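Local coordinates for protein VlsE1 (Borreliella burgdorferi, PDB 1L8W) that is a variable surface lipoprotein of the Lyme disease spirochaete, probably serving evasion of the host immune response through antigenic switching, at residues S55-S60 against A304-V309; D119-A124 against V167-G172; N186-G191 against E265-D270. All blocks are in the same frame, centred on the assembly; numbering follows the deposited sequence.

Interaction 1: S55-S60 against A304-V309; sequences SDPKKS and AAESAV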
loop_
_atom_site.group_PDB
_atom_site.type_symbol
_atom_site.label_atom_id
_atom_site.label_comp_id
_atom_site.label_asym_id
_atom_site.label_seq_id
_atom_site.Cartn_x
_atom_site.Cartn_y
_atom_site.Cartn_z
ATOM N N SER A 55 -13.489 3.543 -11.306
ATOM C CA SER A 55 -13.495 4.910 -10.841
ATOM C C SER A 55 -13.792 4.855 -9.357
ATOM O O SER A 55 -14.395 3.898 -8.882
ATOM C CB SER A 55 -14.606 5.686 -11.530
ATOM O OG SER A 55 -15.860 5.085 -11.241
ATOM N N ASP A 56 -13.359 5.877 -8.631
ATOM C CA ASP A 56 -13.624 5.985 -7.204
ATOM C C ASP A 56 -13.500 4.703 -6.380
ATOM O O ASP A 56 -14.405 4.343 -5.631
ATOM C CB ASP A 56 -15.016 6.588 -7.002
ATOM C CG ASP A 56 -15.279 7.763 -7.936
ATOM O OD1 ASP A 56 -14.347 8.573 -8.142
ATOM O OD2 ASP A 56 -16.412 7.880 -8.464
ATOM N N PRO A 57 -12.369 4.003 -6.496
ATOM C CA PRO A 57 -12.211 2.773 -5.715
ATOM C C PRO A 57 -12.275 3.042 -4.214
ATOM O O PRO A 57 -11.848 4.094 -3.725
ATOM C CB PRO A 57 -10.848 2.243 -6.172
ATOM C CG PRO A 57 -10.129 3.476 -6.625
ATOM C CD PRO A 57 -11.188 4.250 -7.340
ATOM N N LYS A 58 -12.809 2.083 -3.482
ATOM C CA LYS A 58 -12.952 2.231 -2.047
ATOM C C LYS A 58 -11.945 1.397 -1.273
ATOM O O LYS A 58 -11.365 0.442 -1.796
ATOM C CB LYS A 58 -14.358 1.801 -1.622
ATOM C CG LYS A 58 -15.486 2.421 -2.425
ATOM C CD LYS A 58 -15.534 3.926 -2.238
ATOM C CE LYS A 58 -16.859 4.481 -2.743
ATOM N NZ LYS A 58 -16.814 5.953 -2.914
ATOM N N LYS A 59 -11.751 1.768 -0.013
ATOM C CA LYS A 59 -10.865 1.034 0.861
ATOM C C LYS A 59 -11.430 -0.387 1.005
ATOM O O LYS A 59 -10.700 -1.320 1.308
ATOM C CB LYS A 59 -10.801 1.714 2.225
ATOM C CG LYS A 59 -10.192 3.117 2.210
ATOM C CD LYS A 59 -10.254 3.728 3.607
ATOM C CE LYS A 59 -9.692 5.150 3.669
ATOM N NZ LYS A 59 -8.214 5.205 3.432
ATOM N N SER A 60 -12.735 -0.541 0.792
ATOM C CA SER A 60 -13.365 -1.856 0.897
ATOM C C SER A 60 -12.981 -2.723 -0.314
ATOM O O SER A 60 -12.971 -3.951 -0.229
ATOM C CB SER A 60 -14.892 -1.713 0.997
ATOM O OG SER A 60 -15.444 -1.198 -0.200
ATOM N N ALA A 304 -3.594 10.468 -6.702
ATOM C CA ALA A 304 -2.359 9.940 -6.137
ATOM C C ALA A 304 -2.588 8.715 -5.268
ATOM O O ALA A 304 -1.915 7.695 -5.420
ATOM C CB ALA A 304 -1.656 11.032 -5.322
ATOM N N ALA A 305 -3.527 8.830 -4.339
ATOM C CA ALA A 305 -3.849 7.741 -3.431
ATOM C C ALA A 305 -4.270 6.532 -4.250
ATOM O O ALA A 305 -3.831 5.407 -4.000
ATOM C CB ALA A 305 -4.984 8.166 -2.485
ATOM N N GLU A 306 -5.119 6.776 -5.241
ATOM C CA GLU A 306 -5.596 5.698 -6.099
ATOM C C GLU A 306 -4.458 5.099 -6.911
ATOM O O GLU A 306 -4.320 3.874 -6.987
ATOM C CB GLU A 306 -6.725 6.212 -6.995
ATOM C CG GLU A 306 -8.008 6.476 -6.201
ATOM C CD GLU A 306 -9.085 7.168 -7.003
ATOM O OE1 GLU A 306 -9.017 7.149 -8.256
ATOM O OE2 GLU A 306 -10.011 7.723 -6.372
ATOM N N SER A 307 -3.630 5.942 -7.512
ATOM C CA SER A 307 -2.506 5.400 -8.272
ATOM C C SER A 307 -1.547 4.670 -7.336
ATOM O O SER A 307 -1.037 3.608 -7.677
ATOM C CB SER A 307 -1.764 6.509 -9.011
ATOM O OG SER A 307 -2.540 6.955 -10.101
ATOM N N ALA A 308 -1.300 5.242 -6.160
ATOM C CA ALA A 308 -0.405 4.605 -5.197
ATOM C C ALA A 308 -0.903 3.197 -4.862
ATOM O O ALA A 308 -0.133 2.235 -4.860
ATOM C CB ALA A 308 -0.312 5.437 -3.920
ATOM N N VAL A 309 -2.192 3.070 -4.570
ATOM C CA VAL A 309 -2.710 1.752 -4.243
ATOM C C VAL A 309 -2.729 0.810 -5.454
ATOM O O VAL A 309 -2.332 -0.349 -5.345
ATOM C CB VAL A 309 -4.109 1.836 -3.608
ATOM C CG1 VAL A 309 -5.024 2.673 -4.477
ATOM C CG2 VAL A 309 -4.668 0.435 -3.422
HETATM O O HOH W 1 -11.239 6.920 -4.220
#

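Interaction 2: D119-A124 against V167-G172; sequences DKLVKA and VEAAGG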
loop_
_atom_site.group_PDB
_atom_site.type_symbol
_atom_site.label_atom_id
_atom_site.label_comp_id
_atom_site.label_asym_id
_atom_site.label_seq_id
_atom_site.Cartn_x
_atom_site.Cartn_y
_atom_site.Cartn_z
ATOM N N ASP A 119 0.430 -22.131 1.093
ATOM C CA ASP A 119 -0.075 -21.935 2.457
ATOM C C ASP A 119 0.398 -20.623 3.063
ATOM O O ASP A 119 -0.379 -19.901 3.683
ATOM C CB ASP A 119 0.371 -23.073 3.380
ATOM C CG ASP A 119 -0.526 -24.283 3.292
ATOM O OD1 ASP A 119 -1.681 -24.127 2.834
ATOM O OD2 ASP A 119 -0.085 -25.382 3.694
ATOM N N LYS A 120 1.683 -20.334 2.892
ATOM C CA LYS A 120 2.281 -19.117 3.421
ATOM C C LYS A 120 1.656 -17.864 2.815
ATOM O O LYS A 120 1.437 -16.868 3.506
ATOM C CB LYS A 120 3.789 -19.122 3.155
ATOM C CG LYS A 120 4.522 -20.279 3.829
ATOM C CD LYS A 120 6.027 -20.228 3.605
ATOM C CE LYS A 120 6.710 -21.369 4.343
ATOM N NZ LYS A 120 8.164 -21.428 4.054
ATOM N N LEU A 121 1.373 -17.926 1.521
ATOM C CA LEU A 121 0.784 -16.807 0.812
ATOM C C LEU A 121 -0.640 -16.550 1.313
ATOM O O LEU A 121 -0.998 -15.417 1.629
ATOM C CB LEU A 121 0.786 -17.087 -0.699
ATOM C CG LEU A 121 2.145 -17.175 -1.411
ATOM C CD1 LEU A 121 1.963 -17.704 -2.833
ATOM C CD2 LEU A 121 2.804 -15.810 -1.437
ATOM N N VAL A 122 -1.445 -17.603 1.403
ATOM C CA VAL A 122 -2.820 -17.454 1.865
ATOM C C VAL A 122 -2.860 -16.839 3.258
ATOM O O VAL A 122 -3.622 -15.901 3.506
ATOM C CB VAL A 122 -3.557 -18.809 1.874
ATOM C CG1 VAL A 122 -4.958 -18.641 2.451
ATOM C CG2 VAL A 122 -3.628 -19.361 0.451
ATOM N N LYS A 123 -2.039 -17.360 4.162
ATOM C CA LYS A 123 -1.975 -16.835 5.522
ATOM C C LYS A 123 -1.519 -15.380 5.510
ATOM O O LYS A 123 -2.003 -14.561 6.293
ATOM C CB LYS A 123 -1.009 -17.664 6.371
ATOM C CG LYS A 123 -1.632 -18.898 7.039
ATOM C CD LYS A 123 -2.152 -19.934 6.034
ATOM C CE LYS A 123 -2.883 -21.078 6.746
ATOM N NZ LYS A 123 -3.337 -22.154 5.811
ATOM N N ALA A 124 -0.589 -15.062 4.612
ATOM C CA ALA A 124 -0.070 -13.706 4.497
ATOM C C ALA A 124 -1.119 -12.734 3.952
ATOM O O ALA A 124 -1.280 -11.632 4.486
ATOM C CB ALA A 124 1.179 -13.693 3.606
ATOM N N VAL A 167 5.370 -10.687 0.665
ATOM C CA VAL A 167 6.642 -10.526 -0.025
ATOM C C VAL A 167 7.694 -11.539 0.422
ATOM O O VAL A 167 8.451 -12.044 -0.399
ATOM C CB VAL A 167 7.191 -9.086 0.168
ATOM C CG1 VAL A 167 8.523 -8.923 -0.579
ATOM C CG2 VAL A 167 6.160 -8.068 -0.342
ATOM N N GLU A 168 7.743 -11.839 1.718
ATOM C CA GLU A 168 8.717 -12.806 2.219
ATOM C C GLU A 168 8.335 -14.222 1.782
ATOM O O GLU A 168 9.191 -15.003 1.359
ATOM C CB GLU A 168 8.818 -12.740 3.748
ATOM C CG GLU A 168 9.071 -11.337 4.281
ATOM C CD GLU A 168 9.534 -11.306 5.732
ATOM O OE1 GLU A 168 8.967 -12.043 6.569
ATOM O OE2 GLU A 168 10.463 -10.522 6.034
ATOM N N ALA A 169 7.048 -14.547 1.878
ATOM C CA ALA A 169 6.562 -15.866 1.484
ATOM C C ALA A 169 6.997 -16.180 0.057
ATOM O O ALA A 169 7.288 -17.332 -0.274
ATOM C CB ALA A 169 5.045 -15.916 1.586
ATOM N N ALA A 170 7.040 -15.147 -0.778
ATOM C CA ALA A 170 7.434 -15.294 -2.174
ATOM C C ALA A 170 8.879 -14.878 -2.410
ATOM O O ALA A 170 9.403 -15.050 -3.506
ATOM C CB ALA A 170 6.516 -14.463 -3.056
ATOM N N GLY A 171 9.517 -14.324 -1.383
ATOM C CA GLY A 171 10.894 -13.881 -1.519
ATOM C C GLY A 171 11.209 -12.664 -0.661
ATOM O O GLY A 171 11.415 -12.782 0.548
ATOM N N GLY A 172 11.248 -11.489 -1.279
ATOM C CA GLY A 172 11.540 -10.280 -0.530
ATOM C C GLY A 172 12.419 -9.344 -1.327
ATOM O O GLY A 172 11.942 -8.648 -2.220
#

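Interaction 3: N186-G191 against E265-D270; sequences NNKGAG and EMKKDD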
loop_
_atom_site.group_PDB
_atom_site.type_symbol
_atom_site.label_atom_id
_atom_site.label_comp_id
_atom_site.label_asym_id
_atom_site.label_seq_id
_atom_site.Cartn_x
_atom_site.Cartn_y
_atom_site.Cartn_z
ATOM N N ASN A 186 11.947 16.941 -3.490
ATOM C CA ASN A 186 11.030 17.781 -4.258
ATOM C C ASN A 186 9.567 17.675 -3.821
ATOM O O ASN A 186 8.821 18.648 -3.905
ATOM C CB ASN A 186 11.123 17.440 -5.754
ATOM C CG ASN A 186 12.513 17.655 -6.319
ATOM O OD1 ASN A 186 13.054 18.759 -6.263
ATOM N ND2 ASN A 186 13.097 16.597 -6.873
ATOM N N ASN A 187 9.152 16.504 -3.352
ATOM C CA ASN A 187 7.755 16.328 -2.964
ATOM C C ASN A 187 7.455 16.248 -1.470
ATOM O O ASN A 187 6.349 15.889 -1.074
ATOM C CB ASN A 187 7.180 15.110 -3.690
ATOM C CG ASN A 187 7.212 15.271 -5.207
ATOM O OD1 ASN A 187 6.590 16.180 -5.757
ATOM N ND2 ASN A 187 7.945 14.394 -5.887
ATOM N N LYS A 188 8.431 16.608 -0.644
ATOM C CA LYS A 188 8.250 16.580 0.800
ATOM C C LYS A 188 6.993 17.336 1.220
ATOM O O LYS A 188 6.429 17.075 2.282
ATOM C CB LYS A 188 9.485 17.168 1.498
ATOM C CG LYS A 188 9.902 18.564 1.034
ATOM C CD LYS A 188 11.183 18.996 1.756
ATOM C CE LYS A 188 11.818 20.252 1.141
ATOM N NZ LYS A 188 11.064 21.511 1.435
ATOM N N GLY A 189 6.555 18.266 0.374
ATOM C CA GLY A 189 5.360 19.035 0.661
ATOM C C GLY A 189 4.092 18.194 0.706
ATOM O O GLY A 189 3.036 18.673 1.115
ATOM N N ALA A 190 4.183 16.938 0.288
ATOM C CA ALA A 190 3.019 16.054 0.309
ATOM C C ALA A 190 2.567 15.799 1.751
ATOM O O ALA A 190 1.430 15.411 1.993
ATOM C CB ALA A 190 3.351 14.738 -0.383
ATOM N N GLY A 191 3.463 16.054 2.703
ATOM C CA GLY A 191 3.153 15.854 4.110
ATOM C C GLY A 191 2.017 16.706 4.642
ATOM O O GLY A 191 1.365 16.330 5.617
ATOM N N GLU A 265 14.609 10.506 6.402
ATOM C CA GLU A 265 14.140 9.158 6.101
ATOM C C GLU A 265 12.910 9.209 5.205
ATOM O O GLU A 265 12.680 8.304 4.408
ATOM C CB GLU A 265 13.824 8.393 7.389
ATOM C CG GLU A 265 15.059 8.027 8.208
ATOM C CD GLU A 265 15.441 9.096 9.205
ATOM O OE1 GLU A 265 15.192 10.289 8.927
ATOM O OE2 GLU A 265 16.002 8.737 10.267
HETATM N N MSE A 266 12.108 10.259 5.358
HETATM C CA MSE A 266 10.929 10.446 4.522
HETATM C C MSE A 266 11.412 11.356 3.381
HETATM O O MSE A 266 12.517 11.169 2.873
HETATM C CB MSE A 266 9.790 11.102 5.320
HETATM C CG MSE A 266 9.037 10.156 6.280
HETATM SE SE MSE A 266 8.056 8.655 5.440
HETATM C CE MSE A 266 9.507 7.393 5.399
ATOM N N LYS A 267 10.613 12.339 2.984
ATOM C CA LYS A 267 11.013 13.256 1.905
ATOM C C LYS A 267 11.255 12.568 0.559
ATOM O O LYS A 267 10.928 13.116 -0.489
ATOM C CB LYS A 267 12.272 14.040 2.302
ATOM C CG LYS A 267 12.040 15.117 3.350
ATOM C CD LYS A 267 13.286 15.970 3.560
ATOM C CE LYS A 267 12.970 17.177 4.440
ATOM N NZ LYS A 267 14.158 18.039 4.699
ATOM N N LYS A 268 11.838 11.374 0.591
ATOM C CA LYS A 268 12.092 10.615 -0.629
ATOM C C LYS A 268 10.773 10.135 -1.237
ATOM O O LYS A 268 9.819 9.826 -0.521
ATOM C CB LYS A 268 13.002 9.431 -0.323
ATOM C CG LYS A 268 14.448 9.823 -0.124
ATOM C CD LYS A 268 15.291 8.639 0.299
ATOM C CE LYS A 268 15.204 8.413 1.795
ATOM N NZ LYS A 268 13.807 8.226 2.257
ATOM N N ASP A 269 10.741 10.066 -2.562
ATOM C CA ASP A 269 9.554 9.670 -3.312
ATOM C C ASP A 269 8.952 8.296 -3.047
ATOM O O ASP A 269 7.734 8.148 -3.071
ATOM C CB ASP A 269 9.826 9.805 -4.811
ATOM C CG ASP A 269 10.061 11.245 -5.230
ATOM O OD1 ASP A 269 9.242 12.113 -4.856
ATOM O OD2 ASP A 269 11.060 11.503 -5.940
ATOM N N ASP A 270 9.778 7.287 -2.818
ATOM C CA ASP A 270 9.225 5.964 -2.574
ATOM C C ASP A 270 8.619 5.845 -1.168
ATOM O O ASP A 270 7.673 5.081 -0.965
ATOM C CB ASP A 270 10.283 4.884 -2.838
ATOM C CG ASP A 270 11.550 5.092 -2.038
ATOM O OD1 ASP A 270 11.733 6.198 -1.478
ATOM O OD2 ASP A 270 12.368 4.142 -1.984
HETATM O O HOH W 2 10.173 14.050 -2.861
#

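Interaction 1: S55-S60 against A304-V309
Pro57 comes up to Glu306 on the long helix 294-333 with 7.2 Å between their CA atoms, the nearest CA pair of segments 55-60 and 304-309. The pyrrolidine ring and the glutamate side chain cross at about a right angle. The ring meets the chain along its outer part: Pro57 CG lies 3.7 Å from Glu306 CG. Farther out, Pro57 CD lies 3.6 Å from Glu306 CD. Glu306 CG stands anti to its own carbonyl carbon (chi1 -71°), and the chain runs extended from there, carrying the carboxylate out to the loop. No direct hydrogen bond joins the segments; instead a water donates to both Pro57 O, at 2.9 Å, and Glu306 OE2, at 2.6 Å. The loop entering helix 59-80 is thus laid against the side of helix 294-333 by apolar contact and a bridging water. Asp56 OD1 and Glu306 OE2 are like charges 4.8 Å apart, whose repulsion is probably eased by Lys302, which forms salt bridges with both. Pro57 also shares backbone hydrogen bonding with Ile138, whose side chain touches Pro57, Ala305 and Val309. Beyond it, helix 294-333 packs through Ala308 on helices 269-281 and 205-216.

Interaction 2: D119-A124 against V167-G172
An antiparallel helix pair within the largely helical body of VlsE1 brings Lys120 and Leu121 of helix 106-131 against Ala169 at the C-terminal end of helix 153-170. The backbones come near here, with the CA atoms of Lys120 and Ala169 5.7 Å apart, a spacing made possible by the small alanine side chain at the interface. The Ala169 methyl points toward helix 106-131 and is met by two successive residues. One is Lys120, which offers only the base of its side chain: CB touches Ala169 CB at 3.8 Å, while the chain beyond CG runs extended and takes the ammonium group away from the interface. The other is Leu121, which leaves its backbone roughly across the line to the other helix, although its end comes nearer. Its chi1 of -66° places CG anti to the carbonyl carbon, and chi2 of 170° turns CD2 toward the alanines. All these contacts are apolar, and no hydrogen bond crosses between the segments. Leu121 also touches Leu73 of helix 59-80 and Val324 of helix 294-333, and Ala170 packs on Leu319 and Ala323 of that last helix. Helix 153-170 ends directly afterwards, where Gly171 adopts positive phi. Leu121 CD2 thus reaches both alanines of this helix end, lying 3.8 Å from Ala169 CB and 4.3 Å from Ala170 CB.

Interaction 3: N186-G191 against E265-D270
Asn187 begins the contact of segment 186-191 with segment 265-270, through both its main chain and its side chain. Its backbone N donates to a water at 2.7 Å, and the same water lies 2.7 Å from Lys267 O and can donate to it, bridging the two loops. The side-chain amide makes the direct link: Asn187 ND2 donates to Asp269 OD1 at 2.8 Å with a nearly straight N-H...O angle of 167°. The acceptor lies close to the amide plane, whereas the donor meets OD1 on the syn side, 25° out of the carboxylate plane; the two flat groups are turned 54° against each other. Around this pair, Asn187 and Asp269 both touch Ala214 of helix 205-216, and Asn187 also reaches Ile272.

At Lys188 the backbones approach most closely, its CA standing 4.5 Å from that of Lys267. Here the two lysine side chains run side by side and point the same way, touching by their aliphatic parts: Lys188 CB meets Lys267 CG at 3.8 Å, and Lys188 CD meets Lys267 CE at 3.7 Å. Lys188 is bent at its end, and its ammonium group forms a salt bridge with Glu260. The two NZ atoms remain 5.7 Å apart, and Lys267 has a weak, long ion pair with Glu185. From Lys188 the chain continues as a 3-10 turn. The whole is a surface contact between a connecting loop and the N-terminal start of helix 269-281, with Lys268 at the N-cap position.

Interactions 2 and 3 both lie along the chain within the loop closed by interaction 1, and they follow one another in series. None touches another: interactions 1 and 3 come nearest, with centres 20 Å and nearest atoms about 8 Å apart, whereas interaction 2 keeps about 13 Å between nearest atoms from either. Interaction 2 lies across the chain's centre from both of the others. Helix 294-333 is shared by the first two, supplying segment 304-309 to interaction 1 and, farther along, flanking interaction 2. Helix 269-281 relates interactions 1 and 3: it starts within segment 265-270, and Ala308 of segment 304-309 lies on the side packed against it.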